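Mandelate racemase/muconate lactonizing enzyme family protein (Bradyrhizobium sp. ORS 278, PDB 3TOY) belongs to the enolase superfamily, pairing an alpha+beta capping domain with a modified TIM barrel that carries the metal site, though its own function is not established. Local coordinates at residues Q66-H71 with D136-L141; G347-T351 with A371-V377; W119-M125 with W273-R277. All coordinates share one frame; numbering follows the deposited sequence.

How the interactions relate
Followed from the N terminus, the chain first closes a loop in interaction 1, where the strand 69-75 edge of the N-terminal sheet meets helix 122-142. The start of the same helix, with the residues just before it, forms interaction 3, a long closure to residues 273-277. These two loops cross, since 119-125 falls between 66-71 and 136-141, and 273-277 lies beyond both. Interaction 2 follows both in series and closes a short loop near the C terminus. It touches interaction 1 through H71 and W372, whereas interaction 3 stays clear of both. Interaction 1 holds the capping domain together, interaction 3 joins it to the barrel, and interaction 2 packs the C-terminal segment on the N-terminal sheet.

Interaction 1. Residues Q66-H71 with D136-L141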
ATOM      1  N   GLN A  66      19.964 -18.020 -49.129  1.00 39.57           N
ATOM      2  CA  GLN A  66      21.407 -17.773 -49.097  1.00 39.36           C
ATOM      3  C   GLN A  66      22.213 -18.997 -48.671  1.00 37.56           C
ATOM      4  O   GLN A  66      23.285 -18.879 -48.076  1.00 44.65           O
ATOM      5  CB  GLN A  66      21.758 -16.529 -48.264  1.00 39.84           C
ATOM      6  CG  GLN A  66      21.240 -15.235 -48.871  1.00 42.93           C
ATOM      7  CD  GLN A  66      21.744 -13.990 -48.158  1.00 52.78           C
ATOM      8  OE1 GLN A  66      22.517 -14.077 -47.209  1.00 56.99           O
ATOM      9  NE2 GLN A  66      21.310 -12.820 -48.625  1.00 51.34           N
ATOM     10  N   GLY A  67      21.682 -20.174 -48.981  1.00 41.05           N
ATOM     11  CA  GLY A  67      22.421 -21.421 -48.811  1.00 46.24           C
ATOM     12  C   GLY A  67      22.480 -21.898 -47.376  1.00 51.66           C
ATOM     13  O   GLY A  67      23.274 -22.783 -47.047  1.00 47.63           O
ATOM     14  N   VAL A  68      21.641 -21.310 -46.519  1.00 45.64           N
ATOM     15  CA  VAL A  68      21.582 -21.714 -45.114  1.00 42.76           C
ATOM     16  C   VAL A  68      20.172 -22.090 -44.697  1.00 34.74           C
ATOM     17  O   VAL A  68      19.203 -21.440 -45.098  1.00 42.18           O
ATOM     18  CB  VAL A  68      22.074 -20.596 -44.167  1.00 44.79           C
ATOM     19  CG1 VAL A  68      21.492 -20.815 -42.767  1.00 41.26           C
ATOM     20  CG2 VAL A  68      23.598 -20.558 -44.128  1.00 40.82           C
ATOM     21  N   THR A  69      20.078 -23.131 -43.879  1.00 35.28           N
ATOM     22  CA  THR A  69      18.828 -23.515 -43.250  1.00 37.86           C
ATOM     23  C   THR A  69      18.949 -23.409 -41.724  1.00 36.65           C
ATOM     24  O   THR A  69      19.776 -24.092 -41.109  1.00 37.34           O
ATOM     25  CB  THR A  69      18.394 -24.928 -43.676  1.00 39.59           C
ATOM     26  OG1 THR A  69      18.149 -24.926 -45.090  1.00 43.65           O
ATOM     27  CG2 THR A  69      17.115 -25.356 -42.963  1.00 33.98           C
ATOM     28  N   GLY A  70      18.129 -22.535 -41.133  1.00 36.75           N
ATOM     29  CA  GLY A  70      18.101 -22.372 -39.672  1.00 32.19           C
ATOM     30  C   GLY A  70      17.410 -23.552 -39.019  1.00 28.79           C
ATOM     31  O   GLY A  70      16.429 -24.080 -39.545  1.00 34.85           O
ATOM     32  N   HIS A  71      17.910 -23.967 -37.861  1.00 30.16           N
ATOM     33  CA  HIS A  71      17.345 -25.085 -37.155  1.00 27.89           C
ATOM     34  C   HIS A  71      17.004 -24.675 -35.715  1.00 32.38           C
ATOM     35  O   HIS A  71      17.681 -23.835 -35.133  1.00 34.11           O
ATOM     36  CB  HIS A  71      18.356 -26.228 -37.050  1.00 33.42           C
ATOM     37  CG  HIS A  71      18.953 -26.648 -38.361  1.00 41.65           C
ATOM     38  ND1 HIS A  71      18.255 -27.385 -39.295  1.00 48.73           N
ATOM     39  CD2 HIS A  71      20.189 -26.455 -38.878  1.00 50.22           C
ATOM     40  CE1 HIS A  71      19.034 -27.620 -40.336  1.00 51.75           C
ATOM     41  NE2 HIS A  71      20.212 -27.069 -40.108  1.00 51.68           N
ATOM     42  N   ASP A 136      19.347 -18.764 -35.433  1.00 31.74           N
ATOM     43  CA  ASP A 136      20.305 -19.808 -35.778  1.00 33.42           C
ATOM     44  C   ASP A 136      20.810 -19.559 -37.198  1.00 34.55           C
ATOM     45  O   ASP A 136      22.004 -19.662 -37.473  1.00 35.71           O
ATOM     46  CB  ASP A 136      19.649 -21.183 -35.727  1.00 29.08           C
ATOM     47  CG  ASP A 136      20.571 -22.264 -36.258  1.00 38.35           C
ATOM     48  OD1 ASP A 136      21.583 -22.545 -35.601  1.00 35.67           O
ATOM     49  OD2 ASP A 136      20.293 -22.807 -37.346  1.00 33.79           O
ATOM     50  N   ALA A 137      19.884 -19.224 -38.089  1.00 35.40           N
ATOM     51  CA  ALA A 137      20.219 -18.965 -39.480  1.00 38.63           C
ATOM     52  C   ALA A 137      21.122 -17.752 -39.599  1.00 40.40           C
ATOM     53  O   ALA A 137      22.104 -17.781 -40.336  1.00 38.24           O
ATOM     54  CB  ALA A 137      18.964 -18.810 -40.330  1.00 29.04           C
ATOM     55  N   LEU A 138      20.809 -16.685 -38.868  1.00 33.31           N
ATOM     56  CA  LEU A 138      21.654 -15.498 -38.894  1.00 31.61           C
ATOM     57  C   LEU A 138      23.077 -15.854 -38.460  1.00 33.14           C
ATOM     58  O   LEU A 138      24.062 -15.367 -39.030  1.00 34.47           O
ATOM     59  CB  LEU A 138      21.084 -14.397 -37.994  1.00 35.54           C
ATOM     60  CG  LEU A 138      19.887 -13.586 -38.490  1.00 38.54           C
ATOM     61  CD1 LEU A 138      19.485 -12.575 -37.401  1.00 34.69           C
ATOM     62  CD2 LEU A 138      20.162 -12.877 -39.815  1.00 42.85           C
ATOM     63  N   GLY A 139      23.187 -16.697 -37.442  1.00 31.61           N
ATOM     64  CA  GLY A 139      24.495 -17.107 -36.953  1.00 31.69           C
ATOM     65  C   GLY A 139      25.240 -17.922 -38.012  1.00 35.00           C
ATOM     66  O   GLY A 139      26.421 -17.702 -38.262  1.00 35.35           O
ATOM     67  N   GLN A 140      24.547 -18.873 -38.620  1.00 32.55           N
ATOM     68  CA  GLN A 140      25.156 -19.689 -39.677  1.00 35.97           C
ATOM     69  C   GLN A 140      25.619 -18.791 -40.808  1.00 38.53           C
ATOM     70  O   GLN A 140      26.727 -18.952 -41.311  1.00 41.24           O
ATOM     71  CB  GLN A 140      24.176 -20.719 -40.218  1.00 33.59           C
ATOM     72  CG  GLN A 140      23.928 -21.917 -39.306  1.00 35.40           C
ATOM     73  CD  GLN A 140      23.122 -23.004 -39.998  1.00 45.81           C
ATOM     74  OE1 GLN A 140      23.571 -23.599 -40.978  1.00 44.07           O
ATOM     75  NE2 GLN A 140      21.930 -23.263 -39.496  1.00 35.52           N
ATOM     76  N   LEU A 141      24.776 -17.844 -41.203  1.00 35.91           N
ATOM     77  CA  LEU A 141      25.116 -16.946 -42.300  1.00 40.10           C
ATOM     78  C   LEU A 141      26.327 -16.089 -41.984  1.00 47.54           C
ATOM     79  O   LEU A 141      27.073 -15.715 -42.890  1.00 40.27           O
ATOM     80  CB  LEU A 141      23.923 -16.075 -42.700  1.00 37.47           C
ATOM     81  CG  LEU A 141      22.786 -16.785 -43.430  1.00 37.86           C
ATOM     82  CD1 LEU A 141      21.502 -16.001 -43.315  1.00 38.93           C
ATOM     83  CD2 LEU A 141      23.174 -16.961 -44.915  1.00 35.35           C
TER
HETATM   84  O   HOH W   1      22.426 -24.551 -43.170  1.00 36.52           O
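G70 and A137 bring the two backbones together, CA to CA 4.0 Å, where strand 69-71 passes helix 136-141 with axes 6.8 Å apart and N-to-C directions at 130°. The A137 CB methyl packs on G70 CA at 3.7 Å, a close approach of the two backbones at a glycine. Next to it the D136 carboxylate, CG anti to the backbone N (chi1 172°), extends OD2 to accept from H71 N at 2.7 Å. Q140 NE2 donates to the same OD2 from the other face of the carboxylate plane. That amide nitrogen also gives a bond to T69 O, 2.8 Å long, from above the carbonyl plane. At the far end of the amide, Q140 OE1 accepts a hydrogen bond from a water that itself accepts from T69 N, so both its polar ends address one strand residue. The H71 and Q140 side chains cross at about a right angle, yet ring and amide planes differ by only 15°; H71 ND1 is bonded to D61. Apolar contact completes the seam: V68 CG1 lies 3.7 Å from Q140 CB, its CG2 packs on L141 CD2, and that same methyl reaches Q66 CB. With two donors on OD2 and L368 N on OD1, the carboxylate probably favours its ionised form. Separately, bonds at both ends of the Q140 amide fix its rotation and tell its nitrogen from its oxygen.

Interaction 2. Residues G347-T351 with A371-V377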
ATOM      1  N   GLY A 347      19.933 -34.998 -27.626  1.00 36.35           N
ATOM      2  CA  GLY A 347      21.289 -35.432 -27.963  1.00 39.22           C
ATOM      3  C   GLY A 347      21.265 -36.494 -29.060  1.00 43.60           C
ATOM      4  O   GLY A 347      22.067 -36.472 -29.994  1.00 44.26           O
ATOM      5  N   ALA A 348      20.310 -37.404 -28.950  1.00 42.55           N
ATOM      6  CA  ALA A 348      20.216 -38.531 -29.868  1.00 44.00           C
ATOM      7  C   ALA A 348      20.054 -38.098 -31.323  1.00 44.39           C
ATOM      8  O   ALA A 348      20.490 -38.810 -32.236  1.00 45.12           O
ATOM      9  CB  ALA A 348      19.081 -39.444 -29.449  1.00 40.27           C
ATOM     10  N   ILE A 349      19.443 -36.936 -31.557  1.00 36.68           N
ATOM     11  CA  ILE A 349      19.203 -36.485 -32.935  1.00 36.12           C
ATOM     12  C   ILE A 349      20.037 -35.291 -33.398  1.00 33.69           C
ATOM     13  O   ILE A 349      19.786 -34.723 -34.457  1.00 36.19           O
ATOM     14  CB  ILE A 349      17.699 -36.259 -33.231  1.00 35.22           C
ATOM     15  CG1 ILE A 349      17.078 -35.252 -32.239  1.00 38.31           C
ATOM     16  CG2 ILE A 349      16.946 -37.584 -33.180  1.00 40.29           C
ATOM     17  CD1 ILE A 349      17.490 -33.809 -32.516  1.00 32.25           C
ATOM     18  N   LEU A 350      21.058 -34.936 -32.623  1.00 33.00           N
ATOM     19  CA  LEU A 350      21.963 -33.842 -32.989  1.00 31.24           C
ATOM     20  C   LEU A 350      23.322 -34.322 -33.524  1.00 37.01           C
ATOM     21  O   LEU A 350      23.893 -35.264 -32.987  1.00 40.20           O
ATOM     22  CB  LEU A 350      22.234 -32.968 -31.762  1.00 35.80           C
ATOM     23  CG  LEU A 350      21.067 -32.088 -31.316  1.00 34.48           C
ATOM     24  CD1 LEU A 350      21.524 -31.322 -30.080  1.00 33.73           C
ATOM     25  CD2 LEU A 350      20.687 -31.136 -32.445  1.00 30.67           C
ATOM     26  N   THR A 351      23.861 -33.639 -34.535  1.00 40.72           N
ATOM     27  CA  THR A 351      25.213 -33.961 -35.028  1.00 45.85           C
ATOM     28  C   THR A 351      26.274 -33.689 -33.958  1.00 49.77           C
ATOM     29  O   THR A 351      27.312 -34.350 -33.898  1.00 45.71           O
ATOM     30  CB  THR A 351      25.569 -33.190 -36.325  1.00 48.35           C
ATOM     31  OG1 THR A 351      25.719 -31.795 -36.034  1.00 59.15           O
ATOM     32  CG2 THR A 351      24.481 -33.368 -37.379  1.00 40.02           C
ATOM     33  N   ALA A 371      22.387 -29.026 -35.681  1.00 48.05           N
ATOM     34  CA  ALA A 371      22.285 -29.638 -37.006  1.00 40.17           C
ATOM     35  C   ALA A 371      21.882 -31.066 -36.737  1.00 39.89           C
ATOM     36  O   ALA A 371      22.303 -31.650 -35.735  1.00 45.50           O
ATOM     37  CB  ALA A 371      23.608 -29.578 -37.720  1.00 42.22           C
ATOM     38  N   TRP A 372      21.063 -31.635 -37.610  1.00 35.67           N
ATOM     39  CA  TRP A 372      20.497 -32.937 -37.332  1.00 36.61           C
ATOM     40  C   TRP A 372      21.391 -34.095 -37.776  1.00 40.65           C
ATOM     41  O   TRP A 372      21.973 -34.076 -38.864  1.00 43.40           O
ATOM     42  CB  TRP A 372      19.142 -33.085 -38.010  1.00 38.12           C
ATOM     43  CG  TRP A 372      18.310 -31.854 -37.969  1.00 42.24           C
ATOM     44  CD1 TRP A 372      17.811 -31.161 -39.037  1.00 40.67           C
ATOM     45  CD2 TRP A 372      17.883 -31.151 -36.795  1.00 45.31           C
ATOM     46  NE1 TRP A 372      17.089 -30.080 -38.595  1.00 46.68           N
ATOM     47  CE2 TRP A 372      17.120 -30.048 -37.225  1.00 43.79           C
ATOM     48  CE3 TRP A 372      18.069 -31.355 -35.423  1.00 39.86           C
ATOM     49  CZ2 TRP A 372      16.544 -29.144 -36.334  1.00 47.21           C
ATOM     50  CZ3 TRP A 372      17.498 -30.454 -34.537  1.00 41.96           C
ATOM     51  CH2 TRP A 372      16.746 -29.363 -34.998  1.00 36.09           C
ATOM     52  N   ASN A 373      21.494 -35.092 -36.909  1.00 37.92           N
ATOM     53  CA  ASN A 373      21.967 -36.411 -37.302  1.00 43.02           C
ATOM     54  C   ASN A 373      20.801 -37.096 -38.030  1.00 38.38           C
ATOM     55  O   ASN A 373      19.944 -37.727 -37.411  1.00 39.14           O
ATOM     56  CB  ASN A 373      22.385 -37.192 -36.058  1.00 41.61           C
ATOM     57  CG  ASN A 373      22.741 -38.639 -36.360  1.00 52.71           C
ATOM     58  OD1 ASN A 373      22.614 -39.107 -37.493  1.00 49.30           O
ATOM     59  ND2 ASN A 373      23.184 -39.354 -35.333  1.00 47.75           N
ATOM     60  N   GLU A 374      20.759 -36.944 -39.353  1.00 42.48           N
ATOM     61  CA  GLU A 374      19.622 -37.441 -40.137  1.00 41.31           C
ATOM     62  C   GLU A 374      19.327 -38.946 -40.002  1.00 43.38           C
ATOM     63  O   GLU A 374      18.165 -39.361 -40.029  1.00 44.26           O
ATOM     64  CB  GLU A 374      19.773 -37.053 -41.612  1.00 46.32           C
ATOM     65  CG  GLU A 374      19.649 -35.555 -41.875  1.00 45.86           C
ATOM     66  CD  GLU A 374      18.242 -35.043 -41.649  1.00 50.54           C
ATOM     67  OE1 GLU A 374      17.331 -35.875 -41.448  1.00 48.09           O
ATOM     68  OE2 GLU A 374      18.048 -33.810 -41.676  1.00 54.13           O
ATOM     69  N   SER A 375      20.360 -39.774 -39.875  1.00 44.35           N
ATOM     70  CA  SER A 375      20.102 -41.201 -39.746  1.00 44.13           C
ATOM     71  C   SER A 375      19.321 -41.458 -38.453  1.00 42.29           C
ATOM     72  O   SER A 375      18.406 -42.278 -38.412  1.00 42.68           O
ATOM     73  CB  SER A 375      21.398 -42.027 -39.839  1.00 46.23           C
ATOM     74  OG  SER A 375      22.128 -42.037 -38.624  1.00 50.43           O
ATOM     75  N   ALA A 376      19.646 -40.714 -37.407  1.00 42.70           N
ATOM     76  CA  ALA A 376      18.922 -40.846 -36.152  1.00 41.94           C
ATOM     77  C   ALA A 376      17.502 -40.260 -36.254  1.00 40.30           C
ATOM     78  O   ALA A 376      16.540 -40.854 -35.758  1.00 37.05           O
ATOM     79  CB  ALA A 376      19.715 -40.210 -35.004  1.00 40.23           C
ATOM     80  N   VAL A 377      17.371 -39.116 -36.913  1.00 36.45           N
ATOM     81  CA  VAL A 377      16.043 -38.544 -37.151  1.00 42.17           C
ATOM     82  C   VAL A 377      15.159 -39.563 -37.871  1.00 44.24           C
ATOM     83  O   VAL A 377      14.027 -39.820 -37.463  1.00 42.06           O
ATOM     84  CB  VAL A 377      16.107 -37.213 -37.944  1.00 44.33           C
ATOM     85  CG1 VAL A 377      14.724 -36.764 -38.360  1.00 42.03           C
ATOM     86  CG2 VAL A 377      16.792 -36.121 -37.120  1.00 36.08           C
TER
HETATM   87  O   HOH W   2      23.436 -37.869 -32.471  1.00 53.21           O
HETATM   88  O   HOH W   3      24.385 -30.383 -33.634  1.00 40.52           O
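L350 and W372 form a single beta bridge, and the two backbone hydrogen bonds beside it satisfy T351 N, N373 N, A371 O and I349 O. T351 N donates to A371 O at 2.8 Å in a nearly straight bond (176° at the hydrogen). N373 N gives the other bond, to I349 O at 3.0 Å, meeting that carbonyl from well above its plane. The CA groups of W372 and L350 add CH···O contacts to the same two oxygens. Two waters extend the network. One accepts from N373 ND2 and donates to L350 O at 2.7 Å, with G347 O as a competing acceptor; the other accepts from both A371 N and T351 OG1. N373, whose CG stands anti to the backbone N (chi1 173°), thus turns ND2 to water while OD1 takes the S375 hydroxyl and, weakly, the A376 amide N at 3.4 Å.

Next to these polar groups, I349 runs alongside the W372 indole, pointing the same way, and its CD1 meets CE3 at 3.8 Å. L350 CD2 approaches neighbouring CZ3 at 3.9 Å, while the beta-branched part of I349 faces the helix, with CB 4.0 Å from V377 CG2 and CG2 near A376 CB. W372 NE1 donates to D61 OD1, the atom that also pairs with H71 ND1, and its ring meets that of H71. I349, W372 and V377 further pack on L59 of strand 50-64, so this patch lies against the N-terminal sheet. Along the chain, a one-pair bridge leads directly into an asparagine N-cap: N373 caps helix 374-380 through OD1, just as its backbone N-H ends the bridge to the loop that follows strand 340-342.

Interaction 3. Residues W119-M125 with W273-R277; sequences WQGLVGM and WWFPR
W119 places CG between its own backbone N and carbonyl carbon (chi1 68°), whereas F275 sends CG away from its carbonyl carbon (chi1 -69°), and these turns lay the two rings flat on each other. The five-membered ring of W119 and the F275 ring form a face-to-face stack, centroids 3.7 Å apart and planes at 5°. The overlap continues over the benzo half: F275 CZ sits 3.5 Å from W119 CD2, and F275 CD1 reaches CZ2. G124 CA borders the edge of the phenyl ring, 3.8 Å from F275 CZ.

W274 supplies the second aromatic surface, its face covered by Q120 and G121. Q120 CB stands over the five-membered ring in a CH-pi contact, 4.0 Å from its centroid, and CG lies on that face too, near W274 CG. Farther along, the backbone N of G121 sits above the six-membered part, 3.2 Å from W274 CZ2. M125 CG comes to the ring's edge instead, 3.9 Å from CH2. Between the segments a water accepts from Q120 NE2 and donates to W274 O. The polar tips reach farther: Q120 OE1 receives W274 NE1 of a neighbouring subunit, the reciprocal bond runs from W274 NE1 to Q120 of that subunit, and E251 there accepts from Q120 NE2. On its own chain, W119 has a cation-pi partner in R115.

The contact therefore serves two junctions at once. W274 and F275, where the chain leads into barrel helix 275-285, cover the N-terminal turn of helix 122-142, with G121 as its N-cap residue, in the domain interface of an enolase-superfamily subunit, beside a reciprocal subunit contact.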
ATOM      1  N   TRP A 119      -1.613 -16.102 -28.488  1.00 27.52           N
ATOM      2  CA  TRP A 119      -0.396 -16.881 -28.721  1.00 25.94           C
ATOM      3  C   TRP A 119       0.146 -17.634 -27.507  1.00 27.62           C
ATOM      4  O   TRP A 119       1.216 -18.238 -27.566  1.00 27.10           O
ATOM      5  CB  TRP A 119       0.688 -16.066 -29.437  1.00 30.40           C
ATOM      6  CG  TRP A 119       1.318 -14.919 -28.658  1.00 22.54           C
ATOM      7  CD1 TRP A 119       0.985 -14.465 -27.390  1.00 29.26           C
ATOM      8  CD2 TRP A 119       2.389 -14.083 -29.114  1.00 24.49           C
ATOM      9  NE1 TRP A 119       1.799 -13.395 -27.052  1.00 25.44           N
ATOM     10  CE2 TRP A 119       2.661 -13.142 -28.090  1.00 24.91           C
ATOM     11  CE3 TRP A 119       3.139 -14.033 -30.298  1.00 31.99           C
ATOM     12  CZ2 TRP A 119       3.654 -12.169 -28.220  1.00 30.88           C
ATOM     13  CZ3 TRP A 119       4.131 -13.078 -30.422  1.00 25.88           C
ATOM     14  CH2 TRP A 119       4.382 -12.157 -29.387  1.00 29.59           C
ATOM     15  N   GLN A 120      -0.601 -17.661 -26.413  1.00 27.12           N
ATOM     16  CA  GLN A 120      -0.247 -18.590 -25.348  1.00 27.79           C
ATOM     17  C   GLN A 120      -0.473 -20.022 -25.832  1.00 27.51           C
ATOM     18  O   GLN A 120      -1.336 -20.251 -26.674  1.00 28.77           O
ATOM     19  CB  GLN A 120      -1.104 -18.375 -24.096  1.00 26.35           C
ATOM     20  CG  GLN A 120      -0.835 -17.074 -23.412  1.00 27.31           C
ATOM     21  CD  GLN A 120      -1.527 -15.918 -24.092  1.00 37.65           C
ATOM     22  OE1 GLN A 120      -2.702 -16.007 -24.476  1.00 37.40           O
ATOM     23  NE2 GLN A 120      -0.794 -14.825 -24.270  1.00 36.53           N
ATOM     24  N   GLY A 121       0.304 -20.964 -25.303  1.00 24.11           N
ATOM     25  CA  GLY A 121       0.075 -22.392 -25.563  1.00 24.20           C
ATOM     26  C   GLY A 121       0.796 -22.827 -26.838  1.00 26.73           C
ATOM     27  O   GLY A 121       1.864 -22.302 -27.172  1.00 23.73           O
ATOM     28  N   LEU A 122       0.220 -23.799 -27.542  1.00 27.77           N
ATOM     29  CA  LEU A 122       0.917 -24.405 -28.695  1.00 28.57           C
ATOM     30  C   LEU A 122       1.368 -23.375 -29.726  1.00 25.94           C
ATOM     31  O   LEU A 122       2.476 -23.487 -30.273  1.00 29.31           O
ATOM     32  CB  LEU A 122       0.052 -25.508 -29.334  1.00 27.99           C
ATOM     33  CG  LEU A 122      -0.352 -26.639 -28.384  1.00 27.72           C
ATOM     34  CD1 LEU A 122      -1.284 -27.645 -29.084  1.00 28.33           C
ATOM     35  CD2 LEU A 122       0.846 -27.389 -27.778  1.00 32.86           C
ATOM     36  N   VAL A 123       0.525 -22.375 -30.003  1.00 24.67           N
ATOM     37  CA  VAL A 123       0.874 -21.336 -30.955  1.00 24.99           C
ATOM     38  C   VAL A 123       2.143 -20.626 -30.515  1.00 29.82           C
ATOM     39  O   VAL A 123       3.040 -20.373 -31.321  1.00 25.54           O
ATOM     40  CB  VAL A 123      -0.297 -20.322 -31.130  1.00 26.20           C
ATOM     41  CG1 VAL A 123       0.164 -19.047 -31.807  1.00 25.59           C
ATOM     42  CG2 VAL A 123      -1.479 -20.989 -31.867  1.00 27.85           C
ATOM     43  N   GLY A 124       2.226 -20.306 -29.223  1.00 27.00           N
ATOM     44  CA  GLY A 124       3.418 -19.651 -28.697  1.00 25.67           C
ATOM     45  C   GLY A 124       4.694 -20.475 -28.844  1.00 22.45           C
ATOM     46  O   GLY A 124       5.774 -19.923 -29.072  1.00 26.32           O
ATOM     47  N   MET A 125       4.577 -21.790 -28.684  1.00 24.39           N
ATOM     48  CA  MET A 125       5.739 -22.672 -28.837  1.00 24.11           C
ATOM     49  C   MET A 125       6.222 -22.696 -30.284  1.00 29.07           C
ATOM     50  O   MET A 125       7.433 -22.670 -30.546  1.00 27.81           O
ATOM     51  CB  MET A 125       5.407 -24.077 -28.382  1.00 24.28           C
ATOM     52  CG  MET A 125       4.990 -24.170 -26.901  1.00 27.40           C
ATOM     53  SD  MET A 125       4.294 -25.747 -26.446  1.00 30.93           S
ATOM     54  CE  MET A 125       5.762 -26.741 -26.222  1.00 35.05           C
ATOM     55  N   TRP A 273       5.565 -19.728 -18.077  1.00 21.81           N
ATOM     56  CA  TRP A 273       4.975 -18.429 -18.355  1.00 23.18           C
ATOM     57  C   TRP A 273       5.205 -18.012 -19.811  1.00 24.66           C
ATOM     58  O   TRP A 273       6.204 -18.403 -20.453  1.00 27.44           O
ATOM     59  CB  TRP A 273       5.492 -17.344 -17.392  1.00 25.76           C
ATOM     60  CG  TRP A 273       5.236 -17.669 -15.941  1.00 24.01           C
ATOM     61  CD1 TRP A 273       4.238 -18.459 -15.448  1.00 22.42           C
ATOM     62  CD2 TRP A 273       5.960 -17.177 -14.801  1.00 22.06           C
ATOM     63  NE1 TRP A 273       4.319 -18.513 -14.066  1.00 22.87           N
ATOM     64  CE2 TRP A 273       5.359 -17.727 -13.652  1.00 21.91           C
ATOM     65  CE3 TRP A 273       7.065 -16.322 -14.640  1.00 23.54           C
ATOM     66  CZ2 TRP A 273       5.835 -17.484 -12.362  1.00 22.53           C
ATOM     67  CZ3 TRP A 273       7.547 -16.073 -13.330  1.00 22.17           C
ATOM     68  CH2 TRP A 273       6.929 -16.654 -12.228  1.00 22.28           C
ATOM     69  N   TRP A 274       4.286 -17.216 -20.324  1.00 24.51           N
ATOM     70  CA  TRP A 274       4.229 -16.917 -21.768  1.00 25.68           C
ATOM     71  C   TRP A 274       4.734 -15.521 -22.101  1.00 27.19           C
ATOM     72  O   TRP A 274       4.099 -14.536 -21.726  1.00 25.05           O
ATOM     73  CB  TRP A 274       2.775 -17.096 -22.282  1.00 24.22           C
ATOM     74  CG  TRP A 274       2.316 -18.512 -22.136  1.00 24.88           C
ATOM     75  CD1 TRP A 274       1.476 -19.018 -21.193  1.00 23.32           C
ATOM     76  CD2 TRP A 274       2.738 -19.629 -22.951  1.00 23.74           C
ATOM     77  NE1 TRP A 274       1.347 -20.389 -21.366  1.00 24.13           N
ATOM     78  CE2 TRP A 274       2.096 -20.775 -22.454  1.00 23.85           C
ATOM     79  CE3 TRP A 274       3.597 -19.753 -24.056  1.00 27.41           C
ATOM     80  CZ2 TRP A 274       2.291 -22.048 -23.009  1.00 27.81           C
ATOM     81  CZ3 TRP A 274       3.788 -21.026 -24.628  1.00 24.95           C
ATOM     82  CH2 TRP A 274       3.132 -22.146 -24.102  1.00 22.57           C
ATOM     83  N   PHE A 275       5.849 -15.452 -22.837  1.00 23.43           N
ATOM     84  CA  PHE A 275       6.330 -14.225 -23.472  1.00 21.36           C
ATOM     85  C   PHE A 275       6.759 -13.147 -22.485  1.00 22.18           C
ATOM     86  O   PHE A 275       6.583 -13.314 -21.273  1.00 25.65           O
ATOM     87  CB  PHE A 275       5.297 -13.676 -24.462  1.00 24.26           C
ATOM     88  CG  PHE A 275       5.146 -14.550 -25.678  1.00 27.51           C
ATOM     89  CD1 PHE A 275       6.041 -14.443 -26.723  1.00 31.43           C
ATOM     90  CD2 PHE A 275       4.139 -15.508 -25.727  1.00 24.33           C
ATOM     91  CE1 PHE A 275       5.926 -15.273 -27.855  1.00 24.27           C
ATOM     92  CE2 PHE A 275       4.009 -16.344 -26.827  1.00 26.75           C
ATOM     93  CZ  PHE A 275       4.909 -16.222 -27.889  1.00 25.62           C
ATOM     94  N   PRO A 276       7.363 -12.068 -23.002  1.00 22.67           N
ATOM     95  CA  PRO A 276       7.833 -11.053 -22.056  1.00 23.77           C
ATOM     96  C   PRO A 276       6.712 -10.529 -21.168  1.00 23.16           C
ATOM     97  O   PRO A 276       6.950 -10.245 -19.975  1.00 23.63           O
ATOM     98  CB  PRO A 276       8.394  -9.963 -22.971  1.00 24.00           C
ATOM     99  CG  PRO A 276       9.035 -10.815 -24.112  1.00 25.19           C
ATOM    100  CD  PRO A 276       7.982 -11.900 -24.342  1.00 20.99           C
ATOM    101  N   ARG A 277       5.499 -10.421 -21.697  1.00 22.88           N
ATOM    102  CA  ARG A 277       4.399  -9.887 -20.849  1.00 19.55           C
ATOM    103  C   ARG A 277       4.063 -10.816 -19.706  1.00 26.09           C
ATOM    104  O   ARG A 277       3.753 -10.357 -18.604  1.00 23.31           O
ATOM    105  CB  ARG A 277       3.137  -9.565 -21.652  1.00 20.85           C
ATOM    106  CG  ARG A 277       1.942  -9.039 -20.772  1.00 21.05           C
ATOM    107  CD  ARG A 277       2.284  -7.679 -20.145  1.00 20.87           C
ATOM    108  NE  ARG A 277       2.628  -6.721 -21.186  1.00 27.77           N
ATOM    109  CZ  ARG A 277       3.407  -5.648 -21.013  1.00 37.15           C
ATOM    110  NH1 ARG A 277       3.886  -5.355 -19.814  1.00 32.45           N
ATOM    111  NH2 ARG A 277       3.683  -4.855 -22.040  1.00 39.91           N
TER
HETATM  112  O   HOH W   4       1.760 -13.541 -22.656  1.00 30.61           O